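Local coordinates for protein epoxide hydrolase (Aspergillus niger, PDB 3G02) that probably hydrolyses epoxides to diols, and is here an enantioselective variant, obtained by directed evolution, of an enzyme with the alpha/beta-hydrolase fold, at residues D175-M178 with K179-F183; G192-G195 with S196-R200; V351-R355 with S356-T360. The protein carries 9 engineered substitutions. All blocks are in the same frame, centred on the assembly; numbering follows the deposited sequence.

In the fold
The three contacts are local, each within one run of chain at an end of a helix. Contact 2 is the buried one. It starts helix 194-205 at the predicted nucleophile, its centre about 8 Å from the chain centre. Contacts 1 and 3 are partly buried, each centred about 20 Å out. Contact 1 ends helix 167-180, whose side chains also touch I194, F197 and V198 of contact 2. Contact 3 forms the short helix 355-358, just before strand 362-369. The chemistry follows the place: a salt bridge and waters on the exposed side of contact 1, main-chain bonds and glycines in contact 2, and proline on tryptophan in contact 3.

Contact 1: residues D175-M178 with K179-F183; sequences DQLM and KDLGF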
ATOM      1  N   ASP A 175       8.889  27.229  12.083  1.00 12.82           N
ATOM      2  CA  ASP A 175       9.408  28.594  12.181  1.00 13.22           C
ATOM      3  C   ASP A 175       8.732  29.361  13.321  1.00 13.52           C
ATOM      4  O   ASP A 175       9.402  30.057  14.090  1.00 13.65           O
ATOM      5  CB  ASP A 175       9.238  29.335  10.853  1.00 13.45           C
ATOM      6  CG  ASP A 175       9.650  30.796  10.939  1.00 14.14           C
ATOM      7  OD1 ASP A 175      10.867  31.080  10.974  1.00 15.70           O
ATOM      8  OD2 ASP A 175       8.745  31.657  10.946  1.00 15.39           O
ATOM      9  N   GLN A 176       7.412  29.222  13.437  1.00 13.68           N
ATOM     10  CA  GLN A 176       6.668  29.886  14.509  1.00 14.15           C
ATOM     11  C   GLN A 176       7.091  29.380  15.889  1.00 14.22           C
ATOM     12  O   GLN A 176       7.224  30.163  16.833  1.00 14.11           O
ATOM     13  CB  GLN A 176       5.154  29.728  14.316  1.00 14.36           C
ATOM     14  CG  GLN A 176       4.311  30.659  15.194  1.00 16.25           C
ATOM     15  CD  GLN A 176       4.692  32.127  15.041  1.00 18.15           C
ATOM     16  OE1 GLN A 176       4.677  32.675  13.937  1.00 20.70           O
ATOM     17  NE2 GLN A 176       5.040  32.768  16.153  1.00 20.03           N
ATOM     18  N   LEU A 177       7.309  28.072  16.004  1.00 13.67           N
ATOM     19  CA  LEU A 177       7.774  27.487  17.253  1.00 13.54           C
ATOM     20  C   LEU A 177       9.103  28.105  17.673  1.00 13.21           C
ATOM     21  O   LEU A 177       9.260  28.512  18.824  1.00 13.32           O
ATOM     22  CB  LEU A 177       7.912  25.965  17.124  1.00 13.26           C
ATOM     23  CG  LEU A 177       8.562  25.234  18.304  1.00 13.66           C
ATOM     24  CD1 LEU A 177       7.728  25.344  19.574  1.00 13.46           C
ATOM     25  CD2 LEU A 177       8.808  23.773  17.945  1.00 13.68           C
ATOM     26  N   MET A 178      10.045  28.175  16.734  1.00 13.28           N
ATOM     27  CA  MET A 178      11.367  28.731  17.022  1.00 13.46           C
ATOM     28  C   MET A 178      11.283  30.208  17.408  1.00 13.94           C
ATOM     29  O   MET A 178      11.974  30.649  18.325  1.00 14.14           O
ATOM     30  CB  MET A 178      12.327  28.508  15.850  1.00 13.49           C
ATOM     31  CG  MET A 178      12.660  27.033  15.587  1.00 13.39           C
ATOM     32  SD  MET A 178      13.329  26.192  17.035  1.00 13.00           S
ATOM     33  CE  MET A 178      15.083  26.500  16.841  1.00 13.12           C
ATOM     34  N   LYS A 179      10.415  30.957  16.730  1.00 14.34           N
ATOM     35  CA  LYS A 179      10.188  32.362  17.084  1.00 14.83           C
ATOM     36  C   LYS A 179       9.582  32.500  18.481  1.00 15.00           C
ATOM     37  O   LYS A 179      10.018  33.338  19.282  1.00 15.11           O
ATOM     38  CB  LYS A 179       9.313  33.050  16.034  1.00 14.95           C
ATOM     39  CG  LYS A 179      10.051  33.355  14.751  1.00 15.65           C
ATOM     40  CD  LYS A 179       9.120  33.832  13.650  1.00 17.45           C
ATOM     41  CE  LYS A 179       9.917  34.288  12.438  1.00 18.89           C
ATOM     42  NZ  LYS A 179       9.068  34.442  11.220  1.00 20.12           N
ATOM     43  N   ASP A 180       8.586  31.667  18.773  1.00 15.04           N
ATOM     44  CA  ASP A 180       7.939  31.636  20.086  1.00 15.35           C
ATOM     45  C   ASP A 180       8.915  31.350  21.223  1.00 15.29           C
ATOM     46  O   ASP A 180       8.760  31.874  22.329  1.00 15.18           O
ATOM     47  CB  ASP A 180       6.818  30.595  20.106  1.00 15.83           C
ATOM     48  CG  ASP A 180       5.586  31.040  19.344  1.00 17.01           C
ATOM     49  OD1 ASP A 180       5.575  32.166  18.801  1.00 18.24           O
ATOM     50  OD2 ASP A 180       4.628  30.244  19.276  1.00 19.64           O
ATOM     51  N   LEU A 181       9.912  30.511  20.943  1.00 15.03           N
ATOM     52  CA  LEU A 181      10.916  30.141  21.939  1.00 15.10           C
ATOM     53  C   LEU A 181      12.027  31.181  22.053  1.00 15.45           C
ATOM     54  O   LEU A 181      12.946  31.023  22.861  1.00 15.80           O
ATOM     55  CB  LEU A 181      11.497  28.755  21.635  1.00 14.87           C
ATOM     56  CG  LEU A 181      10.556  27.567  21.846  1.00 14.27           C
ATOM     57  CD1 LEU A 181      11.180  26.296  21.285  1.00 12.99           C
ATOM     58  CD2 LEU A 181      10.203  27.392  23.315  1.00 14.24           C
ATOM     59  N   GLY A 182      11.934  32.232  21.237  1.00 15.69           N
ATOM     60  CA  GLY A 182      12.838  33.385  21.310  1.00 15.78           C
ATOM     61  C   GLY A 182      13.936  33.431  20.267  1.00 16.04           C
ATOM     62  O   GLY A 182      14.923  34.159  20.427  1.00 16.29           O
ATOM     63  N   PHE A 183      13.772  32.672  19.186  1.00 15.70           N
ATOM     64  CA  PHE A 183      14.842  32.531  18.203  1.00 15.91           C
ATOM     65  C   PHE A 183      14.591  33.258  16.877  1.00 16.17           C
ATOM     66  O   PHE A 183      15.153  32.894  15.845  1.00 16.18           O
ATOM     67  CB  PHE A 183      15.165  31.048  17.969  1.00 15.53           C
ATOM     68  CG  PHE A 183      15.350  30.253  19.235  1.00 15.13           C
ATOM     69  CD1 PHE A 183      16.140  30.735  20.284  1.00 14.77           C
ATOM     70  CD2 PHE A 183      14.751  29.004  19.370  1.00 14.35           C
ATOM     71  CE1 PHE A 183      16.314  29.987  21.447  1.00 14.35           C
ATOM     72  CE2 PHE A 183      14.919  28.247  20.529  1.00 14.41           C
ATOM     73  CZ  PHE A 183      15.702  28.737  21.570  1.00 14.97           C
TER
HETATM   74  O   HOH W   1      11.444  33.378   9.536  1.00 20.07           O
HETATM   75  O   HOH W   2       6.173  35.144  12.373  1.00 41.39           O
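D175 reaches forward one turn to K179, near the C-terminal end of helix 167-180, which closes in a Schellman motif. The salt bridge joins D175 OD2 to K179 NZ at 2.8 Å. The carboxylate uses its syn lone pair. The lysine chain is extended beyond CG and runs past the carbonyl of D175, which puts NZ at the acid. Water 1 links K179 NZ to D175 OD1, and that oxygen also bonds to the hydroxyl of Y187.

Q176 makes a second link of the same spacing. Q176 NE2 donates to D180 OD1 at 2.8 Å. The acceptor lies in the amide plane, but the nitrogen comes from above the carboxylate plane. The two flat groups are turned 54° apart. The Q176 chain has CG anti to the backbone N (chi1 -166°) and then bends at chi2, which brings the amide over to the aspartate. Water 2 bridges Q176 OE1 and K179 NZ.

L177 points into the fold. It lies side by side with L181, the L177 CD1 to L181 CD1 distance being 4.0 Å, and both leucines touch V146 of strand 143-148. L181 N donates to L177 O at 3.0 Å.

M178 closes the helix. M178 O takes F183 N at 2.8 Å and a weak bond from L181 N, while G182 N bonds to K179 O. G182 has a positive phi of 102°, which turns the chain out of the helix. F183 then folds back toward M178 and rests on P111 and V146. The sulfur M178 SD sits at the edge of the F183 ring, 5.2 Å from its centroid, a Met-aromatic contact. The methyl M178 CE touches F183 CD2 at 3.6 Å.

Contact 2: residues G192-G195 with S196-R200; sequences GDIG and SFVGR. With FMT (formic acid), chain D.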
ATOM      1  N   GLY A 192      16.184  15.307   8.413  1.00  8.60           N
ATOM      2  CA  GLY A 192      16.262  14.071   7.644  1.00  8.51           C
ATOM      3  C   GLY A 192      14.869  13.723   7.162  1.00  8.28           C
ATOM      4  O   GLY A 192      13.881  14.260   7.671  1.00  8.12           O
ATOM      5  N   ASP A 193      14.793  12.836   6.173  1.00  7.82           N
ATOM      6  CA  ASP A 193      13.516  12.351   5.650  1.00  7.88           C
ATOM      7  C   ASP A 193      12.598  13.523   5.264  1.00  8.28           C
ATOM      8  O   ASP A 193      13.058  14.497   4.657  1.00  8.29           O
ATOM      9  CB  ASP A 193      12.865  11.411   6.668  1.00  7.46           C
ATOM     10  CG  ASP A 193      11.879  10.474   6.030  1.00  7.89           C
ATOM     11  OD1 ASP A 193      12.328   9.574   5.298  1.00  7.90           O
ATOM     12  OD2 ASP A 193      10.664  10.650   6.245  1.00  7.38           O
ATOM     13  N   ILE A 194      11.315  13.448   5.613  1.00  8.44           N
ATOM     14  CA  ILE A 194      10.377  14.536   5.320  1.00  8.94           C
ATOM     15  C   ILE A 194      10.860  15.837   5.964  1.00  9.20           C
ATOM     16  O   ILE A 194      10.746  16.910   5.373  1.00  9.18           O
ATOM     17  CB  ILE A 194       8.943  14.173   5.758  1.00  8.85           C
ATOM     18  CG1 ILE A 194       8.428  13.006   4.909  1.00  9.07           C
ATOM     19  CG2 ILE A 194       8.000  15.383   5.634  1.00  9.37           C
ATOM     20  CD1 ILE A 194       7.218  12.294   5.492  1.00  9.77           C
ATOM     21  N   GLY A 195      11.449  15.724   7.153  1.00  9.22           N
ATOM     22  CA  GLY A 195      12.046  16.872   7.833  1.00  9.57           C
ATOM     23  C   GLY A 195      13.088  17.614   7.008  1.00  9.91           C
ATOM     24  O   GLY A 195      13.285  18.812   7.207  1.00 10.07           O
ATOM     25  N   SER A 196      13.769  16.903   6.109  0.50  9.86           N
ATOM     26  CA  SER A 196      14.721  17.538   5.192  0.50  9.78           C
ATOM     27  C   SER A 196      14.010  18.523   4.284  0.50 10.22           C
ATOM     28  O   SER A 196      14.473  19.651   4.103  0.50 10.09           O
ATOM     29  CB  SER A 196      15.467  16.506   4.345  0.50  9.90           C
ATOM     30  OG  SER A 196      16.506  15.889   5.078  0.50  8.79           O
ATOM     31  N   PHE A 197      12.880  18.099   3.720  1.00 10.47           N
ATOM     32  CA  PHE A 197      12.139  18.963   2.807  1.00 11.02           C
ATOM     33  C   PHE A 197      11.556  20.158   3.550  1.00 11.09           C
ATOM     34  O   PHE A 197      11.597  21.274   3.039  1.00 10.99           O
ATOM     35  CB  PHE A 197      11.068  18.225   1.996  1.00 11.70           C
ATOM     36  CG  PHE A 197      10.636  18.987   0.771  1.00 13.46           C
ATOM     37  CD1 PHE A 197      11.295  18.808  -0.443  1.00 15.29           C
ATOM     38  CD2 PHE A 197       9.611  19.927   0.845  1.00 14.15           C
ATOM     39  CE1 PHE A 197      10.917  19.533  -1.574  1.00 16.92           C
ATOM     40  CE2 PHE A 197       9.220  20.656  -0.282  1.00 15.59           C
ATOM     41  CZ  PHE A 197       9.876  20.457  -1.489  1.00 15.37           C
ATOM     42  N   VAL A 198      11.038  19.928   4.756  1.00 10.78           N
ATOM     43  CA  VAL A 198      10.625  21.028   5.632  1.00 10.92           C
ATOM     44  C   VAL A 198      11.815  21.962   5.875  1.00 11.15           C
ATOM     45  O   VAL A 198      11.687  23.184   5.744  1.00 11.35           O
ATOM     46  CB  VAL A 198      10.029  20.513   6.959  1.00 10.71           C
ATOM     47  CG1 VAL A 198       9.661  21.670   7.892  1.00 10.61           C
ATOM     48  CG2 VAL A 198       8.799  19.657   6.685  1.00 11.29           C
ATOM     49  N   GLY A 199      12.975  21.382   6.186  1.00 11.19           N
ATOM     50  CA  GLY A 199      14.209  22.156   6.357  1.00 11.71           C
ATOM     51  C   GLY A 199      14.619  22.955   5.128  1.00 12.16           C
ATOM     52  O   GLY A 199      15.072  24.098   5.248  1.00 12.50           O
ATOM     53  N   ARG A 200      14.468  22.357   3.949  1.00 12.43           N
ATOM     54  CA  ARG A 200      14.753  23.045   2.691  1.00 13.07           C
ATOM     55  C   ARG A 200      13.869  24.284   2.543  1.00 13.45           C
ATOM     56  O   ARG A 200      14.363  25.365   2.215  1.00 13.85           O
ATOM     57  CB  ARG A 200      14.564  22.105   1.494  1.00 13.15           C
ATOM     58  CG  ARG A 200      14.833  22.762   0.136  1.00 13.06           C
ATOM     59  CD  ARG A 200      14.907  21.752  -1.001  1.00 13.38           C
ATOM     60  NE  ARG A 200      16.086  20.891  -0.898  1.00 13.64           N
ATOM     61  CZ  ARG A 200      17.289  21.185  -1.386  1.00 14.35           C
ATOM     62  NH1 ARG A 200      17.500  22.330  -2.032  1.00 14.67           N
ATOM     63  NH2 ARG A 200      18.291  20.326  -1.234  1.00 14.36           N
TER
HETATM   64  C   FMT D 409      15.283  17.664   0.601  1.00 18.33           C
HETATM   65  O1  FMT D 409      14.996  16.471   0.506  1.00 17.69           O
HETATM   66  O2  FMT D 409      16.053  18.244  -0.166  1.00 18.49           O
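S196 N turns back to the carbonyls of G192 and D193, which opens helix 194-205. The bond from S196 N to D193 O is 2.9 Å long and meets that carbonyl from above its plane. The one to G192 O is weak. Two regular helical bonds follow. V198 N reaches I194 O at 3.1 Å, in a nearly straight bond (170°). G199 N reaches G195 O at 2.8 Å. G195, a glycine, lets G192 O come close to its CA in the tight turn.

Among the polar side chains, D193 OD2 receives I194 N at 2.9 Å, from above the carboxylate plane. W118 N grips the same oxygen. R200 bends at chi3, which brings R200 NE to O2 of a bound formic acid, probably from the crystallisation liquor, at 2.7 Å. NH2 adds a weak bond to the same oxygen, and N218 N also holds the ligand.

The apolar share is loose, with I194 CG2 and V198 CG2 4.5 Å apart.

D193 has strained backbone angles (53°/-136°). This fits the nucleophile elbow of alpha/beta hydrolases, with D193 the predicted nucleophile and H375 close by. The turn lies in the beta-alpha-beta unit of strand 187-191, helix 194-205 and strand 209-214. The helix packs on helix 167-180 through I194, F197 and V198, and meets helix 315-318 through I194 and F197.

Contact 3: residues V351-R355 with S356-T360; sequences VPVPR and SWIAT. Engineered in segment 351-355: V351 (natural residue Cys).
P354 O accepts two amides across the turn, I358 N and W357 N, each at 3.1 Å. I358 N comes nearly along the C=O axis, at an N-H...O angle of 172°. W357 N comes instead from above the carbonyl plane. The next bond, A359 N to R355 O, is shorter at 2.8 Å.

The proline ring of P354 lies over one face of W357. P354 CG stands 3.9 Å from the centroid of the five-membered ring of W357 and 18° off its normal, a CH-pi contact. W357 has CG anti to its carbonyl carbon (chi1 -79°), which swings the indole back over the proline. The indole NE1 bonds to P226 O.

V353 divides its two methyls. V353 CG1 meets W357 CE3 at 3.7 Å; the V353 and W357 side chains cross at about a right angle. V353 CG2 touches I358 CG1, also at 3.7 Å. I358 rests on F341 and F343 of strand 340-345, while V353 and W357 also touch helix 233-248.

With P354 at the N-cap, this is the start of a short helix between neighbouring parallel strands 340-345 and 362-369 of the alpha/beta-hydrolase sheet.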
ATOM      1  N   VAL A 351      17.992   6.882  -0.671  1.00 12.06           N
ATOM      2  CA  VAL A 351      18.203   7.476  -1.984  1.00 12.61           C
ATOM      3  C   VAL A 351      19.550   8.207  -1.978  1.00 12.51           C
ATOM      4  O   VAL A 351      19.602   9.440  -1.983  1.00 12.51           O
ATOM      5  CB  VAL A 351      17.013   8.388  -2.383  1.00 12.71           C
ATOM      6  CG1 VAL A 351      15.802   7.538  -2.753  1.00 13.58           C
ATOM      7  CG2 VAL A 351      16.640   9.345  -1.251  1.00 13.22           C
ATOM      8  N   PRO A 352      20.651   7.431  -1.946  1.00 12.78           N
ATOM      9  CA  PRO A 352      21.975   7.993  -1.678  1.00 13.20           C
ATOM     10  C   PRO A 352      22.598   8.708  -2.876  1.00 13.56           C
ATOM     11  O   PRO A 352      23.547   8.207  -3.492  1.00 14.15           O
ATOM     12  CB  PRO A 352      22.796   6.777  -1.228  1.00 13.20           C
ATOM     13  CG  PRO A 352      22.108   5.593  -1.810  1.00 13.45           C
ATOM     14  CD  PRO A 352      20.695   5.971  -2.155  1.00 12.78           C
ATOM     15  N   VAL A 353      22.053   9.884  -3.179  1.00 13.90           N
ATOM     16  CA  VAL A 353      22.560  10.754  -4.239  1.00 14.07           C
ATOM     17  C   VAL A 353      23.926  11.320  -3.837  1.00 14.37           C
ATOM     18  O   VAL A 353      24.176  11.544  -2.650  1.00 14.42           O
ATOM     19  CB  VAL A 353      21.559  11.898  -4.590  1.00 13.88           C
ATOM     20  CG1 VAL A 353      20.325  11.331  -5.271  1.00 14.13           C
ATOM     21  CG2 VAL A 353      21.166  12.705  -3.358  1.00 13.86           C
ATOM     22  N   PRO A 354      24.823  11.526  -4.822  1.00 14.66           N
ATOM     23  CA  PRO A 354      26.197  11.927  -4.527  1.00 14.89           C
ATOM     24  C   PRO A 354      26.354  13.419  -4.224  1.00 14.99           C
ATOM     25  O   PRO A 354      25.453  14.212  -4.505  1.00 14.93           O
ATOM     26  CB  PRO A 354      26.932  11.581  -5.822  1.00 14.98           C
ATOM     27  CG  PRO A 354      25.917  11.797  -6.878  1.00 15.00           C
ATOM     28  CD  PRO A 354      24.599  11.377  -6.273  1.00 14.79           C
ATOM     29  N   ARG A 355      27.514  13.780  -3.677  1.00 15.28           N
ATOM     30  CA  ARG A 355      27.857  15.165  -3.365  1.00 16.08           C
ATOM     31  C   ARG A 355      27.634  16.127  -4.540  1.00 15.73           C
ATOM     32  O   ARG A 355      27.049  17.194  -4.361  1.00 15.75           O
ATOM     33  CB  ARG A 355      29.308  15.257  -2.873  1.00 15.87           C
ATOM     34  CG  ARG A 355      29.747  16.668  -2.516  1.00 17.27           C
ATOM     35  CD  ARG A 355      31.164  16.715  -1.969  1.00 17.79           C
ATOM     36  NE  ARG A 355      31.533  18.082  -1.608  1.00 21.65           N
ATOM     37  CZ  ARG A 355      32.515  18.409  -0.771  1.00 23.07           C
ATOM     38  NH1 ARG A 355      33.245  17.468  -0.186  1.00 23.60           N
ATOM     39  NH2 ARG A 355      32.763  19.688  -0.515  1.00 24.82           N
ATOM     40  N   SER A 356      28.095  15.742  -5.731  1.00 15.93           N
ATOM     41  CA  SER A 356      28.006  16.611  -6.912  1.00 16.12           C
ATOM     42  C   SER A 356      26.565  16.900  -7.349  1.00 16.03           C
ATOM     43  O   SER A 356      26.307  17.888  -8.038  1.00 16.50           O
ATOM     44  CB  SER A 356      28.808  16.024  -8.075  1.00 16.07           C
ATOM     45  OG  SER A 356      28.269  14.786  -8.494  1.00 16.83           O
ATOM     46  N   TRP A 357      25.635  16.033  -6.952  1.00 15.89           N
ATOM     47  CA  TRP A 357      24.218  16.259  -7.216  1.00 15.71           C
ATOM     48  C   TRP A 357      23.627  17.160  -6.139  1.00 15.46           C
ATOM     49  O   TRP A 357      22.930  18.123  -6.443  1.00 15.52           O
ATOM     50  CB  TRP A 357      23.465  14.931  -7.264  1.00 15.90           C
ATOM     51  CG  TRP A 357      23.617  14.165  -8.549  1.00 16.02           C
ATOM     52  CD1 TRP A 357      24.597  14.311  -9.495  1.00 16.39           C
ATOM     53  CD2 TRP A 357      22.776  13.101  -9.005  1.00 16.21           C
ATOM     54  NE1 TRP A 357      24.403  13.415 -10.521  1.00 16.92           N
ATOM     55  CE2 TRP A 357      23.292  12.660 -10.245  1.00 16.60           C
ATOM     56  CE3 TRP A 357      21.621  12.488  -8.495  1.00 16.01           C
ATOM     57  CZ2 TRP A 357      22.698  11.628 -10.980  1.00 16.59           C
ATOM     58  CZ3 TRP A 357      21.032  11.461  -9.225  1.00 16.49           C
ATOM     59  CH2 TRP A 357      21.574  11.042 -10.454  1.00 16.52           C
ATOM     60  N   ILE A 358      23.923  16.845  -4.879  1.00 15.38           N
ATOM     61  CA  ILE A 358      23.457  17.641  -3.744  1.00 15.33           C
ATOM     62  C   ILE A 358      23.943  19.095  -3.847  1.00 15.64           C
ATOM     63  O   ILE A 358      23.214  20.030  -3.512  1.00 15.36           O
ATOM     64  CB  ILE A 358      23.889  16.994  -2.402  1.00 15.38           C
ATOM     65  CG1 ILE A 358      23.252  15.607  -2.267  1.00 15.39           C
ATOM     66  CG2 ILE A 358      23.520  17.882  -1.213  1.00 15.10           C
ATOM     67  CD1 ILE A 358      23.950  14.690  -1.292  1.00 15.34           C
ATOM     68  N   ALA A 359      25.168  19.266  -4.344  1.00 15.98           N
ATOM     69  CA  ALA A 359      25.772  20.589  -4.523  1.00 16.42           C
ATOM     70  C   ALA A 359      24.991  21.506  -5.472  1.00 16.61           C
ATOM     71  O   ALA A 359      25.085  22.731  -5.367  1.00 16.90           O
ATOM     72  CB  ALA A 359      27.215  20.446  -4.988  1.00 16.50           C
ATOM     73  N   THR A 360      24.218  20.916  -6.384  1.00 16.75           N
ATOM     74  CA  THR A 360      23.415  21.697  -7.334  1.00 16.81           C
ATOM     75  C   THR A 360      22.163  22.287  -6.685  1.00 16.84           C
ATOM     76  O   THR A 360      21.466  23.102  -7.294  1.00 17.06           O
ATOM     77  CB  THR A 360      22.972  20.862  -8.563  1.00 16.92           C
ATOM     78  OG1 THR A 360      21.983  19.901  -8.165  1.00 17.31           O
ATOM     79  CG2 THR A 360      24.151  20.152  -9.209  1.00 17.28           C
TER